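Local structure of RNA polymerase II subunit B1 CTD phosphatase RTR1 (Saccharomyces cerevisiae, 5C2Y) at residues Asp70-Leu74 against Asn75-Gly79; Tyr116-Lys119 against Phe120-Arg123; Cys124-Phe127 against Tyr128-Leu132; Lys159-Leu162 against Phe163-Leu167. The protein dephosphorylates serine in the heptapeptide repeats of the RNA polymerase II C-terminal domain, regulating the polymerase during transcription. All blocks are in the same frame, centred on the assembly; numbering follows the deposited sequence.

Contact 1: Asp70-Leu74 against Asn75-Gly79; sequences DERNL and NKRCG. With ZN (zinc ion), chain C.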
loop_
_atom_site.group_PDB
_atom_site.type_symbol
_atom_site.label_atom_id
_atom_site.label_comp_id
_atom_site.label_asym_id
_atom_site.label_seq_id
_atom_site.Cartn_x
_atom_site.Cartn_y
_atom_site.Cartn_z
ATOM N N ASP A 70 6.197 7.918 0.237
ATOM C CA ASP A 70 6.942 9.110 0.619
ATOM C C ASP A 70 6.632 9.546 2.045
ATOM O O ASP A 70 7.532 9.896 2.809
ATOM C CB ASP A 70 6.668 10.245 -0.369
ATOM C CG ASP A 70 7.301 9.985 -1.729
ATOM O OD1 ASP A 70 8.312 9.264 -1.771
ATOM O OD2 ASP A 70 6.796 10.482 -2.760
ATOM N N GLU A 71 5.373 9.525 2.434
ATOM C CA GLU A 71 5.072 9.974 3.778
ATOM C C GLU A 71 5.489 8.948 4.834
ATOM O O GLU A 71 5.787 9.330 5.962
ATOM C CB GLU A 71 3.595 10.301 3.924
ATOM C CG GLU A 71 3.252 10.857 5.285
ATOM C CD GLU A 71 1.912 11.519 5.294
ATOM O OE1 GLU A 71 1.321 11.618 4.202
ATOM O OE2 GLU A 71 1.455 11.943 6.381
ATOM N N ARG A 72 5.506 7.657 4.493
ATOM C CA ARG A 72 6.095 6.649 5.393
ATOM C C ARG A 72 7.585 6.926 5.616
ATOM O O ARG A 72 8.057 6.983 6.753
ATOM C CB ARG A 72 5.952 5.227 4.842
ATOM C CG ARG A 72 4.542 4.663 4.687
ATOM C CD ARG A 72 4.591 3.134 4.644
ATOM N NE ARG A 72 4.056 2.591 5.883
ATOM C CZ ARG A 72 4.566 1.557 6.534
ATOM N NH1 ARG A 72 5.635 0.948 6.060
ATOM N NH2 ARG A 72 4.002 1.147 7.668
ATOM N N ASN A 73 8.311 7.080 4.510
ATOM C CA ASN A 73 9.732 7.377 4.541
ATOM C C ASN A 73 10.069 8.599 5.392
ATOM O O ASN A 73 11.063 8.623 6.119
ATOM C CB ASN A 73 10.248 7.593 3.122
ATOM C CG ASN A 73 10.441 6.291 2.359
ATOM O OD1 ASN A 73 10.584 6.295 1.135
ATOM N ND2 ASN A 73 10.441 5.171 3.077
ATOM N N LEU A 74 9.225 9.614 5.277
ATOM C CA LEU A 74 9.301 10.832 6.075
ATOM C C LEU A 74 9.174 10.548 7.565
ATOM O O LEU A 74 9.847 11.157 8.396
ATOM C CB LEU A 74 8.183 11.771 5.650
ATOM C CG LEU A 74 8.311 13.279 5.738
ATOM C CD1 LEU A 74 9.110 13.772 4.552
ATOM C CD2 LEU A 74 6.911 13.856 5.736
ATOM N N ASN A 75 8.266 9.640 7.893
ATOM C CA ASN A 75 8.137 9.145 9.245
ATOM C C ASN A 75 9.107 8.013 9.517
ATOM O O ASN A 75 8.864 7.188 10.400
ATOM C CB ASN A 75 6.723 8.650 9.501
ATOM C CG ASN A 75 5.707 9.764 9.505
ATOM O OD1 ASN A 75 5.417 10.347 10.550
ATOM N ND2 ASN A 75 5.134 10.044 8.347
ATOM N N LYS A 76 10.179 7.958 8.733
ATOM C CA LYS A 76 11.237 6.974 8.931
ATOM C C LYS A 76 10.746 5.528 8.906
ATOM O O LYS A 76 11.133 4.744 9.769
ATOM C CB LYS A 76 11.953 7.234 10.263
ATOM C CG LYS A 76 12.564 8.618 10.403
ATOM C CD LYS A 76 12.949 8.863 11.855
ATOM C CE LYS A 76 13.747 10.160 12.044
ATOM N NZ LYS A 76 14.001 10.492 13.490
ATOM N N ARG A 77 9.898 5.171 7.933
ATOM C CA ARG A 77 9.392 3.799 7.816
ATOM C C ARG A 77 9.589 3.242 6.421
ATOM O O ARG A 77 9.529 3.982 5.449
ATOM C CB ARG A 77 7.916 3.735 8.178
ATOM C CG ARG A 77 7.595 4.462 9.450
ATOM C CD ARG A 77 6.227 4.097 9.944
ATOM N NE ARG A 77 6.188 2.694 10.329
ATOM C CZ ARG A 77 6.258 2.260 11.583
ATOM N NH1 ARG A 77 6.348 3.129 12.587
ATOM N NH2 ARG A 77 6.220 0.954 11.831
ATOM N N CYS A 78 9.845 1.940 6.329
ATOM C CA CYS A 78 9.892 1.231 5.044
ATOM C C CYS A 78 8.674 1.588 4.191
ATOM O O CYS A 78 7.566 1.738 4.697
ATOM C CB CYS A 78 9.953 -0.276 5.289
ATOM S SG CYS A 78 10.191 -1.311 3.836
ATOM N N GLY A 79 8.867 1.754 2.895
ATOM C CA GLY A 79 7.772 2.209 2.054
ATOM C C GLY A 79 6.586 1.268 2.017
ATOM O O GLY A 79 5.438 1.714 1.886
HETATM ZN ZN ZN C . 10.498 -3.355 4.987
#
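A Schellman motif closes helix 62-74 just ahead of the first zinc ligand: Arg-77 N bonds back to Arg-72 O (2.8 Å) and Lys-76 N to Asn-73 O. Lys-76 is its C-prime residue, with the positive phi (57°) that the reversal needs, and both donors stand well above the planes of the carbonyls they use. Asn-75, the first residue to leave the helix, puts two donors on a single oxygen. Its backbone N and its amide ND2 reach Glu-71 O from opposite faces of the carbonyl plane, ND2 at 2.6 Å. The Asn-75 amide lies beside the Glu-71 side chain, points the same way and is nearly coplanar with its carboxylate (21°).

Two helix side chains then hold the departing loop. Asn-73 ND2 bonds to Arg-77 O (2.8 Å), which lies in its amide plane, and also to His-115 O. CD of Arg-72 lies against Gly-79 O, and the bend at chi3 (108°) turns the guanidinium edge to Cys-78 O, where NH1 donates a hydrogen bond whose modelled length, 2.5 Å, is doubtfully short. Arg-77 CB lies above one guanidinium face, toward its rim, and Arg-77 NE, a like-charged neighbour, is 3.8 Å from Arg-72 NH2. Leu-42 O, Ser-45 O and Cys-83 O take further N-H groups of Arg-72. Were an alanine at Arg-72, these carbonyls and Cys-78 O would probably lose their shared donor, leaving the backbone at two zinc ligands less firmly placed. The buried cation, surrounded by carbonyl oxygens, probably serves as a second-shell support for Cys-78, whose SG binds zinc at 2.4 Å.

Contact 2: Tyr116-Lys119 against Phe120-Arg123; sequences YCSK and FHFR. With ZN (zinc ion), chain C.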
loop_
_atom_site.group_PDB
_atom_site.type_symbol
_atom_site.label_atom_id
_atom_site.label_comp_id
_atom_site.label_asym_id
_atom_site.label_seq_id
_atom_site.Cartn_x
_atom_site.Cartn_y
_atom_site.Cartn_z
ATOM N N TYR A 116 13.223 1.666 1.220
ATOM C CA TYR A 116 12.748 0.416 1.808
ATOM C C TYR A 116 13.819 -0.243 2.659
ATOM O O TYR A 116 14.989 0.112 2.592
ATOM C CB TYR A 116 12.281 -0.548 0.715
ATOM C CG TYR A 116 11.226 0.025 -0.204
ATOM C CD1 TYR A 116 9.893 0.038 0.153
ATOM C CD2 TYR A 116 11.573 0.565 -1.423
ATOM C CE1 TYR A 116 8.947 0.567 -0.691
ATOM C CE2 TYR A 116 10.638 1.087 -2.264
ATOM C CZ TYR A 116 9.330 1.083 -1.902
ATOM O OH TYR A 116 8.407 1.610 -2.771
ATOM N N CYS A 117 13.412 -1.201 3.474
ATOM C CA CYS A 117 14.336 -1.892 4.363
ATOM C C CYS A 117 15.200 -2.863 3.581
ATOM O O CYS A 117 16.237 -3.306 4.066
ATOM C CB CYS A 117 13.579 -2.645 5.456
ATOM S SG CYS A 117 12.666 -4.092 4.855
ATOM N N SER A 118 14.760 -3.192 2.369
ATOM C CA SER A 118 15.412 -4.217 1.561
ATOM C C SER A 118 14.918 -4.191 0.122
ATOM O O SER A 118 13.888 -3.579 -0.187
ATOM C CB SER A 118 15.153 -5.583 2.154
ATOM O OG SER A 118 13.764 -5.690 2.375
ATOM N N LYS A 119 15.635 -4.874 -0.760
ATOM C CA LYS A 119 15.178 -4.949 -2.131
ATOM C C LYS A 119 13.899 -5.746 -2.147
ATOM O O LYS A 119 12.998 -5.454 -2.910
ATOM C CB LYS A 119 16.216 -5.576 -3.070
ATOM C CG LYS A 119 15.909 -5.224 -4.505
ATOM C CD LYS A 119 16.925 -5.706 -5.513
ATOM C CE LYS A 119 16.464 -5.321 -6.912
ATOM N NZ LYS A 119 17.427 -5.757 -7.970
ATOM N N PHE A 120 13.811 -6.748 -1.288
ATOM C CA PHE A 120 12.620 -7.581 -1.253
ATOM C C PHE A 120 11.357 -6.738 -1.062
ATOM O O PHE A 120 10.399 -6.851 -1.844
ATOM C CB PHE A 120 12.712 -8.639 -0.160
ATOM C CG PHE A 120 11.510 -9.525 -0.114
ATOM C CD1 PHE A 120 11.196 -10.336 -1.197
ATOM C CD2 PHE A 120 10.659 -9.519 0.983
ATOM C CE1 PHE A 120 10.069 -11.150 -1.174
ATOM C CE2 PHE A 120 9.538 -10.329 1.012
ATOM C CZ PHE A 120 9.238 -11.144 -0.068
ATOM N N HIS A 121 11.355 -5.864 -0.060
ATOM C CA HIS A 121 10.196 -5.000 0.139
ATOM C C HIS A 121 10.026 -3.916 -0.937
ATOM O O HIS A 121 8.896 -3.514 -1.223
ATOM C CB HIS A 121 10.247 -4.385 1.527
ATOM C CG HIS A 121 9.683 -5.282 2.577
ATOM N ND1 HIS A 121 9.843 -5.054 3.931
ATOM C CD2 HIS A 121 8.969 -6.425 2.471
ATOM C CE1 HIS A 121 9.251 -6.015 4.603
ATOM N NE2 HIS A 121 8.711 -6.865 3.749
ATOM N N PHE A 122 11.121 -3.453 -1.547
ATOM C CA PHE A 122 11.009 -2.611 -2.738
ATOM C C PHE A 122 10.169 -3.296 -3.811
ATOM O O PHE A 122 9.288 -2.682 -4.411
ATOM C CB PHE A 122 12.388 -2.268 -3.319
ATOM C CG PHE A 122 12.339 -1.843 -4.760
ATOM C CD1 PHE A 122 11.798 -0.632 -5.120
ATOM C CD2 PHE A 122 12.789 -2.682 -5.760
ATOM C CE1 PHE A 122 11.727 -0.248 -6.462
ATOM C CE2 PHE A 122 12.718 -2.308 -7.104
ATOM C CZ PHE A 122 12.183 -1.093 -7.452
ATOM N N ARG A 123 10.460 -4.572 -4.055
ATOM C CA ARG A 123 9.739 -5.381 -5.039
ATOM C C ARG A 123 8.281 -5.595 -4.691
ATOM O O ARG A 123 7.408 -5.445 -5.540
ATOM C CB ARG A 123 10.384 -6.736 -5.172
ATOM C CG ARG A 123 11.841 -6.701 -5.510
ATOM C CD ARG A 123 12.346 -8.120 -5.498
ATOM N NE ARG A 123 13.311 -8.340 -6.558
ATOM C CZ ARG A 123 13.494 -9.494 -7.190
ATOM N NH1 ARG A 123 12.774 -10.561 -6.859
ATOM N NH2 ARG A 123 14.418 -9.573 -8.152
HETATM ZN ZN ZN C . 10.498 -3.355 4.987
#
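The backbone enters helix 119-129 at Ser-118, the N-cap: Phe-122 N bonds to Ser-118 O (3.1 Å) and Arg-123 N to Lys-119 O (2.9 Å). Ser-118 OG lies between its own backbone N and carbonyl carbon (chi1 50°) and accepts a weak but straight capping bond from His-121 N (3.4 Å, 170°). Tyr-116 lays one ring face on the first turn, with Phe-122 CA 3.7 Å from the ring centroid in a CH-pi contact. The Phe-122 ring meets Tyr-116 obliquely, its CD1 3.5 Å from Tyr-116 CE2 and the two planes 59° apart. Beyond the ring, Tyr-116 OH is hydrogen-bonded to Ser-125 OG, one turn further along the helix. A serine in place of Tyr-116 would probably leave a gap beside Phe-122 CA and deprive Ser-125 OG of this partner. On another side of the turn, Cys-117 SG and His-121 ND1 converge on zinc at 2.3 Å and 2.1 Å. Cys-78 and Cys-83 complete the site, and the His-121 ring also meets that of Tyr-80. One ligand from the loop just before the N-cap and one from the first helical turn supply half of this three-cysteine, one-histidine site in the RTR1-type zinc finger.

Contact 3: Cys124-Phe127 against Tyr128-Leu132; sequences CSQF and YQVQL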
loop_
_atom_site.group_PDB
_atom_site.type_symbol
_atom_site.label_atom_id
_atom_site.label_comp_id
_atom_site.label_asym_id
_atom_site.label_seq_id
_atom_site.Cartn_x
_atom_site.Cartn_y
_atom_site.Cartn_z
ATOM N N CYS A 124 8.023 -5.999 -3.453
ATOM C CA CYS A 124 6.661 -6.140 -2.981
ATOM C C CYS A 124 5.871 -4.838 -3.164
ATOM O O CYS A 124 4.728 -4.848 -3.630
ATOM C CB CYS A 124 6.651 -6.574 -1.511
ATOM S SG CYS A 124 7.150 -8.284 -1.266
ATOM N N SER A 125 6.485 -3.716 -2.816
ATOM C CA SER A 125 5.810 -2.432 -2.900
ATOM C C SER A 125 5.506 -2.055 -4.336
ATOM O O SER A 125 4.467 -1.458 -4.618
ATOM C CB SER A 125 6.657 -1.341 -2.254
ATOM O OG SER A 125 5.982 -0.098 -2.263
ATOM N N GLN A 126 6.405 -2.396 -5.246
ATOM C CA GLN A 126 6.257 -1.969 -6.629
ATOM C C GLN A 126 5.334 -2.907 -7.407
ATOM O O GLN A 126 4.548 -2.468 -8.249
ATOM C CB GLN A 126 7.639 -1.865 -7.286
ATOM C CG GLN A 126 7.627 -1.690 -8.783
ATOM C CD GLN A 126 8.896 -1.045 -9.301
ATOM O OE1 GLN A 126 9.780 -1.717 -9.837
ATOM N NE2 GLN A 126 8.989 0.272 -9.150
ATOM N N PHE A 127 5.442 -4.202 -7.117
ATOM C CA PHE A 127 4.545 -5.237 -7.621
ATOM C C PHE A 127 3.096 -4.896 -7.288
ATOM O O PHE A 127 2.191 -5.020 -8.120
ATOM C CB PHE A 127 4.947 -6.569 -7.003
ATOM C CG PHE A 127 4.253 -7.765 -7.584
ATOM C CD1 PHE A 127 3.043 -8.214 -7.057
ATOM C CD2 PHE A 127 4.831 -8.474 -8.632
ATOM C CE1 PHE A 127 2.412 -9.337 -7.585
ATOM C CE2 PHE A 127 4.213 -9.599 -9.158
ATOM C CZ PHE A 127 3.006 -10.035 -8.633
ATOM N N TYR A 128 2.882 -4.456 -6.054
ATOM C CA TYR A 128 1.574 -3.988 -5.596
ATOM C C TYR A 128 1.117 -2.764 -6.370
ATOM O O TYR A 128 0.030 -2.747 -6.931
ATOM C CB TYR A 128 1.640 -3.658 -4.108
ATOM C CG TYR A 128 0.361 -3.177 -3.469
ATOM C CD1 TYR A 128 -0.588 -4.085 -3.010
ATOM C CD2 TYR A 128 0.120 -1.820 -3.278
ATOM C CE1 TYR A 128 -1.759 -3.651 -2.408
ATOM C CE2 TYR A 128 -1.046 -1.374 -2.673
ATOM C CZ TYR A 128 -1.979 -2.292 -2.239
ATOM O OH TYR A 128 -3.135 -1.859 -1.629
ATOM N N GLN A 129 1.969 -1.749 -6.414
ATOM C CA GLN A 129 1.610 -0.450 -6.965
ATOM C C GLN A 129 1.161 -0.434 -8.433
ATOM O O GLN A 129 0.218 0.285 -8.797
ATOM C CB GLN A 129 2.785 0.494 -6.815
ATOM C CG GLN A 129 2.520 1.856 -7.431
ATOM C CD GLN A 129 3.772 2.679 -7.540
ATOM O OE1 GLN A 129 4.835 2.152 -7.866
ATOM N NE2 GLN A 129 3.666 3.974 -7.264
ATOM N N VAL A 130 1.837 -1.208 -9.278
ATOM C CA VAL A 130 1.580 -1.169 -10.713
ATOM C C VAL A 130 0.263 -1.858 -11.068
ATOM O O VAL A 130 -0.196 -1.803 -12.209
ATOM C CB VAL A 130 2.732 -1.829 -11.494
ATOM C CG1 VAL A 130 4.046 -1.096 -11.211
ATOM C CG2 VAL A 130 2.844 -3.286 -11.108
ATOM N N GLN A 131 -0.349 -2.510 -10.089
ATOM C CA GLN A 131 -1.637 -3.152 -10.310
ATOM C C GLN A 131 -2.793 -2.242 -9.929
ATOM O O GLN A 131 -3.957 -2.617 -10.082
ATOM C CB GLN A 131 -1.751 -4.429 -9.500
ATOM C CG GLN A 131 -0.742 -5.483 -9.816
ATOM C CD GLN A 131 -0.957 -6.701 -8.946
ATOM O OE1 GLN A 131 -2.073 -7.240 -8.889
ATOM N NE2 GLN A 131 0.095 -7.125 -8.229
ATOM N N LEU A 132 -2.472 -1.066 -9.397
ATOM C CA LEU A 132 -3.491 -0.190 -8.870
ATOM C C LEU A 132 -4.105 0.603 -10.002
ATOM O O LEU A 132 -3.420 1.014 -10.923
ATOM C CB LEU A 132 -2.905 0.742 -7.815
ATOM C CG LEU A 132 -2.546 0.185 -6.436
ATOM C CD1 LEU A 132 -1.794 1.236 -5.638
ATOM C CD2 LEU A 132 -3.788 -0.275 -5.686
#
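Phe-127 and Gln-131 cross near the C-terminal end of helix 119-129, the amide plane of Gln-131 standing almost perpendicular to the phenyl ring (89°). Gln-131 NE2 comes obliquely to the ring, 3.3 Å from Phe-127 CE1, and bonds to Phe-127 O (3.0 Å) from well above the carbonyl plane. The glutamine chain is extended, with CG beside its own backbone N (chi1 -61°), which turns it back over the last helical turn. NE2 has a stronger partner in Thr-161 O, so one amide nitrogen ties the helix end to the loop before helix 163-170. The Phe-127 ring in turn meets that of Phe-163 and touches Leu-166, joining helix 119-129 to helix 163-170 itself.

The other side chains spread away from this pair. Tyr-128 rests CB on Cys-124 O (3.3 Å), while its ring leads off to meet Tyr-65 and its hydroxyl bonds to Leu-53 O. Gln-129 sets CB against Ser-125 O and sends NE2 to Pro-62 O. Ser-125 OG points to the same neighbouring helix, 62-74, where it is hydrogen-bonded to Tyr-65 OH. Cys-124 faces Phe-163 and Glu-164.

Routine i to i+4 bonds, such as Tyr-128 N to Cys-124 O, carry the helix, and a type I turn runs from Gln-129 to Leu-132, with Leu-132 N bonded to Gln-129 O (3.1 Å). The helix is thus packed between 62-74 and 163-170. At the turn both Val-130 methyls lie against Gln-126 O, CG1 at 3.3 Å, and CG2 also meets Phe-127 O at 3.5 Å.

Contact 4: Lys159-Leu162 against Phe163-Leu167; sequences KVTL and FEELL. With SO4 (sulfate ion), chain D.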
loop_
_atom_site.group_PDB
_atom_site.type_symbol
_atom_site.label_atom_id
_atom_site.label_comp_id
_atom_site.label_asym_id
_atom_site.label_seq_id
_atom_site.Cartn_x
_atom_site.Cartn_y
_atom_site.Cartn_z
ATOM N N LYS A 159 -9.116 -6.354 -7.358
ATOM C CA LYS A 159 -8.210 -7.424 -6.962
ATOM C C LYS A 159 -6.769 -6.975 -7.106
ATOM O O LYS A 159 -6.386 -6.384 -8.126
ATOM C CB LYS A 159 -8.446 -8.681 -7.808
ATOM C CG LYS A 159 -7.553 -9.862 -7.465
ATOM C CD LYS A 159 -8.116 -11.164 -8.027
ATOM C CE LYS A 159 -7.324 -12.349 -7.503
ATOM N NZ LYS A 159 -8.170 -13.276 -6.706
ATOM N N VAL A 160 -5.991 -7.248 -6.062
ATOM C CA VAL A 160 -4.560 -7.026 -6.060
ATOM C C VAL A 160 -3.928 -8.327 -5.616
ATOM O O VAL A 160 -4.386 -8.926 -4.653
ATOM C CB VAL A 160 -4.146 -5.871 -5.118
ATOM C CG1 VAL A 160 -2.667 -5.670 -5.155
ATOM C CG2 VAL A 160 -4.814 -4.578 -5.533
ATOM N N THR A 161 -2.915 -8.785 -6.343
ATOM C CA THR A 161 -2.150 -9.964 -5.959
ATOM C C THR A 161 -0.823 -9.519 -5.357
ATOM O O THR A 161 -0.091 -8.748 -5.976
ATOM C CB THR A 161 -1.858 -10.892 -7.164
ATOM O OG1 THR A 161 -3.073 -11.471 -7.659
ATOM C CG2 THR A 161 -0.913 -11.987 -6.766
ATOM N N LEU A 162 -0.494 -9.991 -4.165
ATOM C CA LEU A 162 0.757 -9.573 -3.549
ATOM C C LEU A 162 1.905 -10.391 -4.106
ATOM O O LEU A 162 1.721 -11.539 -4.497
ATOM C CB LEU A 162 0.704 -9.715 -2.023
ATOM C CG LEU A 162 -0.414 -8.962 -1.313
ATOM C CD1 LEU A 162 -0.062 -8.805 0.145
ATOM C CD2 LEU A 162 -0.642 -7.615 -1.969
ATOM N N PHE A 163 3.094 -9.798 -4.136
ATOM C CA PHE A 163 4.247 -10.477 -4.701
ATOM C C PHE A 163 4.471 -11.744 -3.916
ATOM O O PHE A 163 4.700 -12.813 -4.490
ATOM C CB PHE A 163 5.479 -9.580 -4.673
ATOM C CG PHE A 163 6.706 -10.205 -5.269
ATOM C CD1 PHE A 163 6.621 -11.023 -6.373
ATOM C CD2 PHE A 163 7.958 -9.941 -4.741
ATOM C CE1 PHE A 163 7.766 -11.583 -6.919
ATOM C CE2 PHE A 163 9.096 -10.495 -5.285
ATOM C CZ PHE A 163 9.000 -11.310 -6.370
ATOM N N GLU A 164 4.347 -11.638 -2.602
ATOM C CA GLU A 164 4.659 -12.775 -1.756
ATOM C C GLU A 164 3.581 -13.855 -1.854
ATOM O O GLU A 164 3.790 -14.963 -1.398
ATOM C CB GLU A 164 4.883 -12.325 -0.301
ATOM C CG GLU A 164 3.784 -11.481 0.303
ATOM C CD GLU A 164 3.875 -9.993 -0.029
ATOM O OE1 GLU A 164 4.013 -9.175 0.911
ATOM O OE2 GLU A 164 3.768 -9.643 -1.227
ATOM N N GLU A 165 2.450 -13.555 -2.488
ATOM C CA GLU A 165 1.475 -14.596 -2.810
ATOM C C GLU A 165 1.972 -15.438 -3.971
ATOM O O GLU A 165 1.720 -16.634 -4.027
ATOM C CB GLU A 165 0.111 -14.008 -3.165
ATOM C CG GLU A 165 -0.575 -13.282 -2.035
ATOM C CD GLU A 165 -1.969 -12.756 -2.408
ATOM O OE1 GLU A 165 -2.270 -12.633 -3.608
ATOM O OE2 GLU A 165 -2.759 -12.446 -1.490
ATOM N N LEU A 166 2.666 -14.818 -4.920
ATOM C CA LEU A 166 3.186 -15.585 -6.046
ATOM C C LEU A 166 4.389 -16.432 -5.627
ATOM O O LEU A 166 4.500 -17.590 -5.998
ATOM C CB LEU A 166 3.559 -14.667 -7.215
ATOM C CG LEU A 166 2.399 -14.066 -8.025
ATOM C CD1 LEU A 166 2.934 -13.488 -9.313
ATOM C CD2 LEU A 166 1.258 -15.045 -8.307
ATOM N N LEU A 167 5.297 -15.852 -4.855
ATOM C CA LEU A 167 6.418 -16.605 -4.319
ATOM C C LEU A 167 5.983 -17.887 -3.617
ATOM O O LEU A 167 6.492 -18.968 -3.908
ATOM C CB LEU A 167 7.198 -15.735 -3.346
ATOM C CG LEU A 167 7.834 -14.515 -3.991
ATOM C CD1 LEU A 167 8.798 -13.920 -3.002
ATOM C CD2 LEU A 167 8.542 -14.901 -5.288
HETATM S S SO4 D . -8.272 -12.452 -2.680
HETATM O O1 SO4 D . -7.406 -13.490 -2.118
HETATM O O2 SO4 D . -7.597 -11.803 -3.800
HETATM O O3 SO4 D . -8.578 -11.484 -1.627
HETATM O O4 SO4 D . -9.528 -13.032 -3.147
#
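Glu-165 OE1 reaches back to accept a weak bond from Leu-162 N (3.2 Å), one half of a capping box at the start of helix 163-170. The other half is missing because the N-cap is a leucine, unusual in that its side chain offers no acceptor to the first turn. The extended chain of Glu-165, with CG beside the backbone N (chi1 -65°), reaches back to the incoming loop, bringing CG to Leu-162 CB (3.8 Å). The other oxygen, OE2, forms a salt bridge to Lys-54, so the carboxylate also fastens the helix start to helix 50-56. Within the turn, Leu-162 O accepts from Glu-165 N (2.9 Å), which lies far above the carbonyl plane, and weakly from Leu-166 N.

Glu-164 also turns back to Leu-162. Bent at chi2 (-84°), it returns its carboxylate over Leu-162, OE2 toward CB, while OE1 is hydrogen-bonded to Tyr-80 OH in the zinc-finger region. Leu-162 itself packs on Glu-50, Lys-54 and Tyr-80. Thr-161 places its methyl CG2 3.5 Å from Glu-165 OE1 and crosses Leu-166 at about a right angle, CG2 to CD2 at 4.1 Å. A sulfate, probably from the crystallisation liquor, lies near the loop, hydrogen-bonded to Lys-54 NZ and weakly to Lys-159 NZ, which stands 3.3 Å from sulfate O2. Further along, Leu-167 CG sits over the centre of one Phe-163 ring face, 4.1 Å above the plane.

Overall arrangement
Contacts 1 and 2 meet at the zinc, contact 1 bringing one ligand and contact 2 two, yet one ends a helix and the other begins one; their centres lie about 13 Å apart. Contact 2 is mainly a surface contact, whereas the other three are partly buried. Contacts 2 and 3 share helix 119-129, with metal chemistry at its start and carbonyl and aromatic contacts toward its end. Contact 4 packs against both: Phe-120 CE1 meets Leu-167 CD1 at 3.6 Å, and Tyr-128 meets Val-160. Contacts 1 and 4 are on opposite sides of the chain's centre, one relying on an arginine among carbonyls, the other on carboxylates at a helix start.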